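Amide synthase (Vibrio cholerae, PDB 1L5A) probably catalyses amide bond formation in the biosynthesis of vibriobactin, acting as a condensation enzyme of the nonribosomal peptide synthetase type. Local coordinates at residues 26-31 against 348-353; 15-20 against 202-207; 166-171 against 308-313; 213-218 against 372-377. All coordinates share one frame; numbering follows the deposited sequence.

The four contacts show how chemistry follows place in a two-lobed condensation fold. Contacts 1 and 4 both pair antiparallel strands, but in different sheets: contact 1 adds an outermost strand from late in the chain to the sheet of the first half, while contact 4 ties strand 208-214 to the sheet of the second. Their centres lie about 21 Å apart, and both are partly buried and combine backbone bonds with leucine packing. Contact 2 is a surface meeting of two loops, without a hydrogen bond between them. Contact 3, on the opposite side of the chain's centre from contacts 1 and 4, is a buried helix-to-loop junction held by arginine and two glutamates.

Contact 1: residues 26-31 against 348-353; sequences SLRLTG and QTELKV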
loop_
_atom_site.group_PDB
_atom_site.type_symbol
_atom_site.label_atom_id
_atom_site.label_comp_id
_atom_site.label_asym_id
_atom_site.label_seq_id
_atom_site.Cartn_x
_atom_site.Cartn_y
_atom_site.Cartn_z
ATOM N N SER A 26 4.082 31.968 -21.086
ATOM C CA SER A 26 4.822 33.199 -20.960
ATOM C C SER A 26 4.367 33.782 -19.644
ATOM O O SER A 26 3.180 33.727 -19.295
ATOM C CB SER A 26 4.526 34.165 -22.108
ATOM O OG SER A 26 3.223 34.686 -22.018
ATOM N N LEU A 27 5.327 34.301 -18.892
ATOM C CA LEU A 27 5.034 34.913 -17.610
ATOM C C LEU A 27 5.409 36.377 -17.738
ATOM O O LEU A 27 6.497 36.720 -18.218
ATOM C CB LEU A 27 5.851 34.240 -16.504
ATOM C CG LEU A 27 5.547 32.760 -16.236
ATOM C CD1 LEU A 27 6.408 32.262 -15.081
ATOM C CD2 LEU A 27 4.063 32.583 -15.916
ATOM N N ARG A 28 4.495 37.252 -17.357
ATOM C CA ARG A 28 4.790 38.667 -17.440
ATOM C C ARG A 28 4.722 39.177 -16.027
ATOM O O ARG A 28 3.678 39.107 -15.362
ATOM C CB ARG A 28 3.790 39.411 -18.329
ATOM C CG ARG A 28 4.339 40.747 -18.852
ATOM C CD ARG A 28 3.397 41.411 -19.852
ATOM N NE ARG A 28 2.197 41.950 -19.217
ATOM C CZ ARG A 28 2.121 43.164 -18.687
ATOM N NH1 ARG A 28 3.180 43.968 -18.723
ATOM N NH2 ARG A 28 0.993 43.568 -18.112
ATOM N N LEU A 29 5.864 39.661 -15.561
ATOM C CA LEU A 29 5.956 40.167 -14.218
ATOM C C LEU A 29 6.058 41.676 -14.258
ATOM O O LEU A 29 6.936 42.253 -14.902
ATOM C CB LEU A 29 7.174 39.561 -13.520
ATOM C CG LEU A 29 7.303 38.041 -13.651
ATOM C CD1 LEU A 29 8.318 37.540 -12.612
ATOM C CD2 LEU A 29 5.923 37.373 -13.446
ATOM N N THR A 30 5.128 42.309 -13.569
ATOM C CA THR A 30 5.077 43.749 -13.490
ATOM C C THR A 30 5.376 44.092 -12.038
ATOM O O THR A 30 4.623 43.707 -11.137
ATOM C CB THR A 30 3.674 44.230 -13.927
ATOM O OG1 THR A 30 3.493 43.899 -15.310
ATOM C CG2 THR A 30 3.509 45.738 -13.741
ATOM N N GLY A 31 6.495 44.782 -11.815
ATOM C CA GLY A 31 6.885 45.135 -10.455
ATOM C C GLY A 31 8.388 45.262 -10.232
ATOM O O GLY A 31 9.182 44.907 -11.100
ATOM N N GLN A 348 2.769 41.554 -10.018
ATOM C CA GLN A 348 1.550 40.957 -10.547
ATOM C C GLN A 348 2.066 40.008 -11.613
ATOM O O GLN A 348 3.019 40.320 -12.316
ATOM C CB GLN A 348 0.639 41.992 -11.205
ATOM C CG GLN A 348 0.180 43.098 -10.279
ATOM C CD GLN A 348 -0.195 42.583 -8.907
ATOM O OE1 GLN A 348 -1.013 41.667 -8.779
ATOM N NE2 GLN A 348 0.403 43.170 -7.866
ATOM N N THR A 349 1.441 38.849 -11.725
ATOM C CA THR A 349 1.845 37.868 -12.715
ATOM C C THR A 349 0.725 37.630 -13.724
ATOM O O THR A 349 -0.408 37.305 -13.372
ATOM C CB THR A 349 2.219 36.537 -12.023
ATOM O OG1 THR A 349 3.397 36.741 -11.232
ATOM C CG2 THR A 349 2.469 35.424 -13.044
ATOM N N GLU A 350 1.043 37.814 -14.991
ATOM C CA GLU A 350 0.075 37.578 -16.046
ATOM C C GLU A 350 0.627 36.360 -16.795
ATOM O O GLU A 350 1.696 36.414 -17.415
ATOM C CB GLU A 350 -0.024 38.814 -16.955
ATOM C CG GLU A 350 -0.807 38.617 -18.257
ATOM C CD GLU A 350 -0.750 39.851 -19.166
ATOM O OE1 GLU A 350 -1.370 40.881 -18.810
ATOM O OE2 GLU A 350 -0.077 39.791 -20.227
ATOM N N LEU A 351 -0.086 35.247 -16.700
ATOM C CA LEU A 351 0.343 34.019 -17.358
ATOM C C LEU A 351 -0.368 33.877 -18.691
ATOM O O LEU A 351 -1.554 34.187 -18.806
ATOM C CB LEU A 351 0.017 32.830 -16.458
ATOM C CG LEU A 351 0.591 31.452 -16.787
ATOM C CD1 LEU A 351 0.500 30.566 -15.533
ATOM C CD2 LEU A 351 -0.141 30.846 -17.970
ATOM N N LYS A 352 0.342 33.429 -19.715
ATOM C CA LYS A 352 -0.312 33.264 -21.005
ATOM C C LYS A 352 0.111 31.953 -21.666
ATOM O O LYS A 352 1.308 31.695 -21.872
ATOM C CB LYS A 352 -0.009 34.461 -21.916
ATOM C CG LYS A 352 -0.988 34.621 -23.099
ATOM C CD LYS A 352 -0.528 35.717 -24.112
ATOM C CE LYS A 352 -1.416 35.795 -25.372
ATOM N NZ LYS A 352 -0.640 36.305 -26.538
ATOM N N VAL A 353 -0.879 31.112 -21.959
ATOM C CA VAL A 353 -0.655 29.826 -22.614
ATOM C C VAL A 353 -0.454 30.119 -24.102
ATOM O O VAL A 353 -1.380 30.556 -24.769
ATOM C CB VAL A 353 -1.878 28.891 -22.425
ATOM C CG1 VAL A 353 -1.664 27.598 -23.176
ATOM C CG2 VAL A 353 -2.106 28.611 -20.937
HETATM O O HOH W 1 2.685 36.491 -20.240
#
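Ser26 to Thr30 and Gln348 to Lys352 run side by side as antiparallel strands, their short axes 4.7 Å apart at closest approach and 162° between their directions. Ser26 with Lys352, Arg28 with Glu350 and Thr30 with Gln348 are hydrogen-bonded pairs, each closed by two backbone bonds; in the middle pair Arg28 N lies 2.9 Å from Glu350 O. Between them come the non-hydrogen-bonded pairs Leu27 with Leu351 and Leu29 with Thr349. Strand 348-356 thereby becomes an outermost strand of a sheet otherwise built from the first part of the chain, the strand crossover familiar from condensation domains, while the other edge of strand 22-30 bonds to strand 117-125. Leu27 and Leu351 point the same way, Leu27 CD2 lying 3.8 Å from Leu351 CG, and both touch Glu138 of helix 131-150. Beside them Leu29 CD2 meets Thr349 OG1 at 3.4 Å, the hydroxyl being hydrogen-bonded to Pro342 O. On the opposite face the Arg28 side chain bends at chi3 (72°), and Arg28 NE lies 3.3 Å from Glu350 OE2, a salt bridge whose hydrogen bond is weak. The carboxylate sits at the guanidinium edge with the two planes 56° apart, and Arg28 NH1 has a second acid, Glu117. A water is hydrogen-bonded to Ser26 OG and donates to Glu350 O, 3.0 Å from the water oxygen.

Contact 2: residues 15-20 against 202-207; sequences YPHINL and DPQLSH
Tyr15 and Pro203 meet where two surface turns join the halves of the fold: a type I turn from Tyr15 to Ile18, between helix 6-14 and strand 22-30, and a short 3-10 turn in the loop that leads into strand 208-214. The Tyr15 ring is the main surface offered by the first loop, and its phenol end meets Pro203. Tyr15 CZ lies 3.5 Å from Pro203 CD, and the two side chains cross at about a right angle, the ring atoms CE1 and CZ approaching the CG and CD corner of the proline. Farther back on the same ring, Gln204 brings its amide to the edge, with NE2 3.5 Å from Tyr15 CD2, and the amide plane stands perpendicular to the ring. The first torsion of Gln204 (chi1 70°) sets CG between its own backbone N and carbonyl carbon, and from there the chain extends toward Tyr15 and His17. There Gln204 OE1 comes within 3.8 Å of His17 NE2, the amide and imidazole planes being 62° apart. Leu20 adds a second apolar touch, its CD1 4.2 Å from Pro203 CB, and Arg11 of helix 6-14 touches both residues. Not one hydrogen bond passes between the two loops, although histidine, glutamine, aspartate and tyrosine gather here; the union therefore rests on van der Waals fit, while the Gln204 amide is held weakly within its own loop, Gln204 NE2 donating to Asp202 OD2 at 3.3 Å.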
loop_
_atom_site.group_PDB
_atom_site.type_symbol
_atom_site.label_atom_id
_atom_site.label_comp_id
_atom_site.label_asym_id
_atom_site.label_seq_id
_atom_site.Cartn_x
_atom_site.Cartn_y
_atom_site.Cartn_z
ATOM N N TYR A 15 4.702 13.611 -38.777
ATOM C CA TYR A 15 4.549 14.984 -39.255
ATOM C C TYR A 15 5.690 15.776 -38.646
ATOM O O TYR A 15 5.469 16.646 -37.797
ATOM C CB TYR A 15 3.210 15.590 -38.802
ATOM C CG TYR A 15 2.001 14.696 -38.988
ATOM C CD1 TYR A 15 1.723 13.667 -38.082
ATOM C CD2 TYR A 15 1.144 14.865 -40.075
ATOM C CE1 TYR A 15 0.625 12.825 -38.255
ATOM C CE2 TYR A 15 0.036 14.026 -40.260
ATOM C CZ TYR A 15 -0.213 13.007 -39.347
ATOM O OH TYR A 15 -1.279 12.155 -39.535
ATOM N N PRO A 16 6.928 15.484 -39.079
ATOM C CA PRO A 16 8.190 16.095 -38.641
ATOM C C PRO A 16 8.285 17.594 -38.874
ATOM O O PRO A 16 8.748 18.354 -38.018
ATOM C CB PRO A 16 9.233 15.344 -39.456
ATOM C CG PRO A 16 8.548 14.051 -39.805
ATOM C CD PRO A 16 7.180 14.513 -40.150
ATOM N N HIS A 17 7.849 18.014 -40.052
ATOM C CA HIS A 17 7.896 19.414 -40.413
ATOM C C HIS A 17 6.954 20.290 -39.584
ATOM O O HIS A 17 6.819 21.480 -39.862
ATOM C CB HIS A 17 7.571 19.560 -41.898
ATOM C CG HIS A 17 6.222 19.030 -42.269
ATOM N ND1 HIS A 17 5.832 17.735 -42.000
ATOM C CD2 HIS A 17 5.165 19.623 -42.877
ATOM C CE1 HIS A 17 4.593 17.553 -42.423
ATOM N NE2 HIS A 17 4.166 18.683 -42.960
ATOM N N ILE A 18 6.286 19.731 -38.583
ATOM C CA ILE A 18 5.396 20.566 -37.784
ATOM C C ILE A 18 5.326 20.222 -36.297
ATOM O O ILE A 18 5.283 19.051 -35.907
ATOM C CB ILE A 18 3.955 20.600 -38.372
ATOM C CG1 ILE A 18 3.110 21.588 -37.565
ATOM C CG2 ILE A 18 3.322 19.211 -38.353
ATOM C CD1 ILE A 18 1.781 21.936 -38.194
ATOM N N ASN A 19 5.323 21.269 -35.476
ATOM C CA ASN A 19 5.266 21.140 -34.023
ATOM C C ASN A 19 3.824 20.995 -33.564
ATOM O O ASN A 19 3.154 21.983 -33.294
ATOM C CB ASN A 19 5.909 22.368 -33.359
ATOM N N LEU A 20 3.361 19.755 -33.461
ATOM C CA LEU A 20 1.993 19.467 -33.046
ATOM C C LEU A 20 1.774 19.432 -31.538
ATOM O O LEU A 20 0.726 19.841 -31.044
ATOM C CB LEU A 20 1.561 18.119 -33.616
ATOM C CG LEU A 20 1.265 18.069 -35.105
ATOM C CD1 LEU A 20 1.316 16.634 -35.596
ATOM C CD2 LEU A 20 -0.104 18.673 -35.352
ATOM N N ASP A 202 -6.538 14.014 -40.013
ATOM C CA ASP A 202 -5.182 14.524 -40.143
ATOM C C ASP A 202 -4.989 15.577 -39.052
ATOM O O ASP A 202 -5.564 16.662 -39.114
ATOM C CB ASP A 202 -4.966 15.163 -41.509
ATOM C CG ASP A 202 -3.538 15.622 -41.706
ATOM O OD1 ASP A 202 -2.905 16.041 -40.712
ATOM O OD2 ASP A 202 -3.050 15.573 -42.856
ATOM N N PRO A 203 -4.160 15.262 -38.047
ATOM C CA PRO A 203 -3.860 16.135 -36.913
ATOM C C PRO A 203 -3.508 17.552 -37.301
ATOM O O PRO A 203 -3.920 18.495 -36.625
ATOM C CB PRO A 203 -2.690 15.429 -36.236
ATOM C CG PRO A 203 -2.930 13.990 -36.566
ATOM C CD PRO A 203 -3.312 14.058 -38.012
ATOM N N GLN A 204 -2.750 17.713 -38.386
ATOM C CA GLN A 204 -2.342 19.050 -38.811
ATOM C C GLN A 204 -3.461 19.906 -39.384
ATOM O O GLN A 204 -3.388 21.129 -39.337
ATOM C CB GLN A 204 -1.176 18.985 -39.806
ATOM C CG GLN A 204 -1.509 18.449 -41.170
ATOM C CD GLN A 204 -0.264 18.262 -42.041
ATOM O OE1 GLN A 204 0.500 19.215 -42.287
ATOM N NE2 GLN A 204 -0.057 17.028 -42.518
ATOM N N LEU A 205 -4.507 19.288 -39.911
ATOM C CA LEU A 205 -5.590 20.095 -40.444
ATOM C C LEU A 205 -6.513 20.631 -39.361
ATOM O O LEU A 205 -7.610 21.097 -39.656
ATOM C CB LEU A 205 -6.390 19.305 -41.463
ATOM C CG LEU A 205 -5.539 18.934 -42.664
ATOM C CD1 LEU A 205 -6.395 18.178 -43.687
ATOM C CD2 LEU A 205 -4.954 20.208 -43.258
ATOM N N SER A 206 -6.080 20.570 -38.107
ATOM C CA SER A 206 -6.901 21.078 -37.011
ATOM C C SER A 206 -7.329 22.533 -37.237
ATOM O O SER A 206 -6.570 23.323 -37.772
ATOM C CB SER A 206 -6.124 20.990 -35.712
ATOM O OG SER A 206 -6.772 21.758 -34.721
ATOM N N HIS A 207 -8.538 22.878 -36.815
ATOM C CA HIS A 207 -9.078 24.224 -36.961
ATOM C C HIS A 207 -9.871 24.482 -35.692
ATOM O O HIS A 207 -11.041 24.127 -35.604
ATOM C CB HIS A 207 -10.008 24.300 -38.187
ATOM C CG HIS A 207 -10.639 25.643 -38.399
ATOM N ND1 HIS A 207 -10.024 26.655 -39.107
ATOM C CD2 HIS A 207 -11.825 26.146 -37.979
ATOM C CE1 HIS A 207 -10.804 27.724 -39.115
ATOM N NE2 HIS A 207 -11.903 27.442 -38.437
#

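Contact 3: residues 166-171 against 308-313; sequences EEEAAY and HGRYRI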
loop_
_atom_site.group_PDB
_atom_site.type_symbol
_atom_site.label_atom_id
_atom_site.label_comp_id
_atom_site.label_asym_id
_atom_site.label_seq_id
_atom_site.Cartn_x
_atom_site.Cartn_y
_atom_site.Cartn_z
ATOM N N GLU A 166 12.042 4.185 -11.680
ATOM C CA GLU A 166 12.067 3.027 -10.798
ATOM C C GLU A 166 10.675 2.727 -10.258
ATOM O O GLU A 166 10.205 1.583 -10.297
ATOM C CB GLU A 166 13.016 3.271 -9.639
ATOM C CG GLU A 166 14.468 3.069 -9.984
ATOM C CD GLU A 166 15.377 3.723 -8.967
ATOM O OE1 GLU A 166 14.883 4.105 -7.866
ATOM O OE2 GLU A 166 16.581 3.853 -9.278
ATOM N N GLU A 167 10.009 3.759 -9.760
ATOM C CA GLU A 167 8.674 3.569 -9.233
ATOM C C GLU A 167 7.770 2.989 -10.340
ATOM O O GLU A 167 7.079 1.989 -10.119
ATOM C CB GLU A 167 8.129 4.905 -8.695
ATOM C CG GLU A 167 6.847 4.782 -7.899
ATOM C CD GLU A 167 6.238 6.121 -7.594
ATOM O OE1 GLU A 167 6.555 6.713 -6.545
ATOM O OE2 GLU A 167 5.447 6.605 -8.428
ATOM N N GLU A 168 7.815 3.584 -11.533
ATOM C CA GLU A 168 6.983 3.129 -12.637
ATOM C C GLU A 168 7.331 1.700 -13.019
ATOM O O GLU A 168 6.445 0.890 -13.338
ATOM C CB GLU A 168 7.128 4.061 -13.850
ATOM C CG GLU A 168 6.162 3.764 -15.035
ATOM C CD GLU A 168 4.674 4.051 -14.734
ATOM O OE1 GLU A 168 4.348 4.531 -13.631
ATOM O OE2 GLU A 168 3.820 3.801 -15.612
ATOM N N ALA A 169 8.616 1.381 -12.978
ATOM C CA ALA A 169 9.053 0.027 -13.306
ATOM C C ALA A 169 8.459 -1.000 -12.329
ATOM O O ALA A 169 7.946 -2.050 -12.735
ATOM C CB ALA A 169 10.568 -0.050 -13.269
ATOM N N ALA A 170 8.537 -0.685 -11.042
ATOM C CA ALA A 170 8.026 -1.557 -10.005
ATOM C C ALA A 170 6.524 -1.765 -10.172
ATOM O O ALA A 170 6.011 -2.875 -9.956
ATOM C CB ALA A 170 8.334 -0.958 -8.611
ATOM N N TYR A 171 5.821 -0.695 -10.534
ATOM C CA TYR A 171 4.371 -0.761 -10.732
ATOM C C TYR A 171 3.994 -1.689 -11.889
ATOM O O TYR A 171 3.022 -2.443 -11.791
ATOM C CB TYR A 171 3.794 0.616 -11.034
ATOM C CG TYR A 171 2.429 0.523 -11.662
ATOM C CD1 TYR A 171 1.307 0.251 -10.881
ATOM C CD2 TYR A 171 2.261 0.645 -13.054
ATOM C CE1 TYR A 171 0.048 0.099 -11.448
ATOM C CE2 TYR A 171 0.998 0.491 -13.650
ATOM C CZ TYR A 171 -0.113 0.216 -12.831
ATOM O OH TYR A 171 -1.376 0.057 -13.367
ATOM N N HIS A 308 -7.445 3.201 -10.531
ATOM C CA HIS A 308 -6.892 2.288 -11.526
ATOM C C HIS A 308 -6.242 3.123 -12.625
ATOM O O HIS A 308 -5.794 2.589 -13.650
ATOM C CB HIS A 308 -7.999 1.394 -12.104
ATOM C CG HIS A 308 -8.750 0.614 -11.065
ATOM N ND1 HIS A 308 -9.827 1.133 -10.375
ATOM C CD2 HIS A 308 -8.534 -0.620 -10.547
ATOM C CE1 HIS A 308 -10.239 0.258 -9.478
ATOM N NE2 HIS A 308 -9.472 -0.815 -9.560
ATOM N N GLY A 309 -6.159 4.433 -12.362
ATOM C CA GLY A 309 -5.610 5.399 -13.296
ATOM C C GLY A 309 -4.171 5.345 -13.793
ATOM O O GLY A 309 -3.843 5.992 -14.787
ATOM N N ARG A 310 -3.312 4.586 -13.132
ATOM C CA ARG A 310 -1.916 4.509 -13.524
ATOM C C ARG A 310 -1.741 3.559 -14.694
ATOM O O ARG A 310 -0.649 3.484 -15.295
ATOM C CB ARG A 310 -1.071 4.055 -12.323
ATOM C CG ARG A 310 0.416 4.055 -12.552
ATOM C CD ARG A 310 1.187 4.025 -11.250
ATOM N NE ARG A 310 2.601 4.331 -11.471
ATOM C CZ ARG A 310 3.421 4.799 -10.533
ATOM N NH1 ARG A 310 2.974 5.019 -9.301
ATOM N NH2 ARG A 310 4.685 5.050 -10.823
ATOM N N TYR A 311 -2.809 2.825 -15.022
ATOM C CA TYR A 311 -2.762 1.886 -16.156
ATOM C C TYR A 311 -2.935 2.766 -17.404
ATOM O O TYR A 311 -3.923 3.482 -17.561
ATOM C CB TYR A 311 -3.893 0.841 -16.038
ATOM C CG TYR A 311 -3.677 -0.436 -16.841
ATOM C CD1 TYR A 311 -2.751 -1.399 -16.436
ATOM C CD2 TYR A 311 -4.390 -0.665 -18.019
ATOM C CE1 TYR A 311 -2.540 -2.559 -17.186
ATOM C CE2 TYR A 311 -4.191 -1.807 -18.775
ATOM C CZ TYR A 311 -3.267 -2.754 -18.362
ATOM O OH TYR A 311 -3.069 -3.874 -19.146
ATOM N N ARG A 312 -1.939 2.748 -18.269
ATOM C CA ARG A 312 -1.960 3.562 -19.479
ATOM C C ARG A 312 -3.091 3.261 -20.470
ATOM O O ARG A 312 -3.347 2.104 -20.834
ATOM C CB ARG A 312 -0.606 3.439 -20.179
ATOM C CG ARG A 312 0.520 4.198 -19.481
ATOM C CD ARG A 312 0.678 5.525 -20.161
ATOM N NE ARG A 312 0.362 6.668 -19.320
ATOM C CZ ARG A 312 -0.217 7.772 -19.777
ATOM N NH1 ARG A 312 -0.545 7.871 -21.056
ATOM N NH2 ARG A 312 -0.462 8.776 -18.957
ATOM N N ILE A 313 -3.760 4.322 -20.908
ATOM C CA ILE A 313 -4.843 4.185 -21.864
ATOM C C ILE A 313 -4.300 3.563 -23.153
ATOM O O ILE A 313 -5.009 2.837 -23.846
ATOM C CB ILE A 313 -5.492 5.562 -22.173
ATOM C CG1 ILE A 313 -6.729 5.373 -23.056
ATOM C CG2 ILE A 313 -4.482 6.485 -22.860
ATOM C CD1 ILE A 313 -7.936 4.823 -22.330
HETATM O O HOH W 2 1.366 2.495 -16.400
#
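Tyr171 and Arg310 mark the nearest backbone approach, 8.7 Å between CA atoms, of helix 161-172 to the type I turn that follows helix 291-307. Arg310 spans that gap. Its chain, extended from CG to NE, slides over the Tyr171 ring in the opposite direction, and Arg310 CG sits 3.8 Å from the centroid of the Tyr171 ring, 11° off the normal, a CH-pi contact over the centre of the face. Beyond the ring the guanidinium enters a salt-bridge network with consecutive helix residues. It grips Glu168 side-on: NE and NH2 both donate to OE1, with Arg310 NE 2.8 Å from Glu168 OE1 and the two planes 21° apart. Glu167 is taken end-on by NH1 and NH2, again through one oxygen, its carboxylate steeply turned (69°); Arg310 NH2 meets the anti lone pair of Glu167 OE2 at 3.0 Å, whereas NH1 comes from above the carboxylate plane. All three guanidinium nitrogens are thus engaged. Ser266 OG also bonds Glu167 OE2, and Val267 N bonds OE1, which helps fix the acid. Water links Glu168 OE2 to Arg310 O, and Tyr171 OH lies at the edge of the Tyr311 ring and is hydrogen-bonded to Asp180 of helix 175-189.

Contact 4: residues 213-218 against 372-377; sequences YTLNSQ and HELCLD
Thr214 meets the flat carboxylate of Glu373 through one oxygen, Glu373 OE2, which lies 3.6 Å from Thr214 CG2 and slightly farther from OG1, the two side chains crossing at about a right angle. The other flat group, the Tyr213 ring, takes little part: CG is anti to the backbone N (chi1 168°), and the ring leads away from the second strand and touches Pro398 of helix 387-409. The backbones do the joining. Tyr213 pairs with Leu376 as an antiparallel hydrogen-bonded pair, Tyr213 N lying 2.8 Å from Leu376 O and Leu376 N at the same distance from Tyr213 O. Thr214 and Cys375 form the next, non-hydrogen-bonded pair, and one further backbone bond, Leu215 N to Leu374 O at 3.0 Å, follows as the first segment turns toward its helix. Leu215 and Leu374 lie side by side and point the same way; Leu215 CD1 is 3.7 Å from Leu374 CG. Ahead of strand 374-381, His372 and Glu373 make a classic beta bulge, and Asn216 holds the N-cap position of helix 217-229. Strand 208-214 is an outermost strand of its sheet, with strand 374-381 between it and strand 362-368. Helices cover the leucine side: Leu374 rests on Leu223 of helix 217-229, Leu215 on Phe401 and Leu376 on Phe397 of helix 387-409, and Phe366 of strand 362-368 touches both Leu215 and Leu376.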
loop_
_atom_site.group_PDB
_atom_site.type_symbol
_atom_site.label_atom_id
_atom_site.label_comp_id
_atom_site.label_asym_id
_atom_site.label_seq_id
_atom_site.Cartn_x
_atom_site.Cartn_y
_atom_site.Cartn_z
ATOM N N TYR A 213 -17.181 31.633 -21.110
ATOM C CA TYR A 213 -18.306 32.110 -20.327
ATOM C C TYR A 213 -17.900 32.121 -18.861
ATOM O O TYR A 213 -17.511 31.093 -18.309
ATOM C CB TYR A 213 -19.521 31.212 -20.526
ATOM C CG TYR A 213 -20.637 31.459 -19.526
ATOM C CD1 TYR A 213 -21.241 32.715 -19.410
ATOM C CD2 TYR A 213 -21.108 30.430 -18.712
ATOM C CE1 TYR A 213 -22.291 32.932 -18.508
ATOM C CE2 TYR A 213 -22.152 30.635 -17.810
ATOM C CZ TYR A 213 -22.739 31.884 -17.713
ATOM O OH TYR A 213 -23.779 32.069 -16.828
ATOM N N THR A 214 -17.979 33.291 -18.235
ATOM C CA THR A 214 -17.611 33.421 -16.832
ATOM C C THR A 214 -18.798 33.071 -15.951
ATOM O O THR A 214 -19.876 33.661 -16.069
ATOM C CB THR A 214 -17.145 34.854 -16.495
ATOM O OG1 THR A 214 -15.966 35.169 -17.254
ATOM C CG2 THR A 214 -16.828 34.971 -15.016
ATOM N N LEU A 215 -18.588 32.096 -15.073
ATOM C CA LEU A 215 -19.630 31.651 -14.166
ATOM C C LEU A 215 -19.943 32.701 -13.121
ATOM O O LEU A 215 -19.049 33.330 -12.552
ATOM C CB LEU A 215 -19.213 30.353 -13.477
ATOM C CG LEU A 215 -19.013 29.188 -14.445
ATOM C CD1 LEU A 215 -18.423 28.013 -13.704
ATOM C CD2 LEU A 215 -20.343 28.809 -15.082
ATOM N N ASN A 216 -21.233 32.887 -12.885
ATOM C CA ASN A 216 -21.707 33.836 -11.903
ATOM C C ASN A 216 -21.194 33.431 -10.518
ATOM O O ASN A 216 -21.140 32.244 -10.182
ATOM C CB ASN A 216 -23.232 33.860 -11.954
ATOM C CG ASN A 216 -23.843 34.555 -10.775
ATOM O OD1 ASN A 216 -24.166 33.924 -9.771
ATOM N ND2 ASN A 216 -23.999 35.870 -10.879
ATOM N N SER A 217 -20.802 34.417 -9.719
ATOM C CA SER A 217 -20.287 34.139 -8.379
ATOM C C SER A 217 -21.240 33.321 -7.514
ATOM O O SER A 217 -20.809 32.423 -6.787
ATOM C CB SER A 217 -19.953 35.442 -7.672
ATOM O OG SER A 217 -18.951 36.125 -8.394
ATOM N N GLN A 218 -22.531 33.627 -7.594
ATOM C CA GLN A 218 -23.516 32.904 -6.800
ATOM C C GLN A 218 -23.439 31.414 -7.115
ATOM O O GLN A 218 -23.667 30.575 -6.234
ATOM C CB GLN A 218 -24.932 33.449 -7.066
ATOM N N HIS A 372 -12.745 32.499 -6.496
ATOM C CA HIS A 372 -12.503 33.765 -7.173
ATOM C C HIS A 372 -13.322 33.818 -8.454
ATOM O O HIS A 372 -14.551 33.849 -8.416
ATOM C CB HIS A 372 -11.011 33.907 -7.478
ATOM C CG HIS A 372 -10.146 33.875 -6.258
ATOM N ND1 HIS A 372 -10.330 34.736 -5.194
ATOM C CD2 HIS A 372 -9.105 33.077 -5.920
ATOM C CE1 HIS A 372 -9.441 34.466 -4.254
ATOM N NE2 HIS A 372 -8.685 33.464 -4.670
ATOM N N GLU A 373 -12.638 33.842 -9.589
ATOM C CA GLU A 373 -13.324 33.853 -10.863
ATOM C C GLU A 373 -13.119 32.482 -11.488
ATOM O O GLU A 373 -12.008 31.947 -11.490
ATOM C CB GLU A 373 -12.764 34.944 -11.775
ATOM C CG GLU A 373 -13.431 34.998 -13.137
ATOM C CD GLU A 373 -12.884 36.108 -14.011
ATOM O OE1 GLU A 373 -11.655 36.338 -13.978
ATOM O OE2 GLU A 373 -13.679 36.738 -14.743
ATOM N N LEU A 374 -14.205 31.909 -11.991
ATOM C CA LEU A 374 -14.163 30.603 -12.628
ATOM C C LEU A 374 -14.796 30.716 -14.003
ATOM O O LEU A 374 -15.987 31.017 -14.123
ATOM C CB LEU A 374 -14.943 29.591 -11.798
ATOM C CG LEU A 374 -14.982 28.174 -12.356
ATOM C CD1 LEU A 374 -13.594 27.552 -12.271
ATOM C CD2 LEU A 374 -15.988 27.363 -11.569
ATOM N N CYS A 375 -14.000 30.474 -15.040
ATOM C CA CYS A 375 -14.505 30.554 -16.412
ATOM C C CYS A 375 -14.602 29.186 -17.087
ATOM O O CYS A 375 -13.895 28.241 -16.721
ATOM C CB CYS A 375 -13.615 31.474 -17.254
ATOM S SG CYS A 375 -13.394 33.099 -16.527
ATOM N N LEU A 376 -15.507 29.094 -18.059
ATOM C CA LEU A 376 -15.721 27.879 -18.824
ATOM C C LEU A 376 -15.347 28.175 -20.259
ATOM O O LEU A 376 -15.822 29.148 -20.833
ATOM C CB LEU A 376 -17.188 27.452 -18.777
ATOM C CG LEU A 376 -17.603 26.457 -19.879
ATOM C CD1 LEU A 376 -16.781 25.192 -19.773
ATOM C CD2 LEU A 376 -19.073 26.124 -19.764
ATOM N N ASP A 377 -14.485 27.349 -20.833
ATOM C CA ASP A 377 -14.075 27.531 -22.213
ATOM C C ASP A 377 -14.568 26.344 -23.012
ATOM O O ASP A 377 -14.234 25.202 -22.685
ATOM C CB ASP A 377 -12.558 27.594 -22.334
ATOM C CG ASP A 377 -11.948 28.686 -21.493
ATOM O OD1 ASP A 377 -12.559 29.771 -21.383
ATOM O OD2 ASP A 377 -10.839 28.459 -20.956
#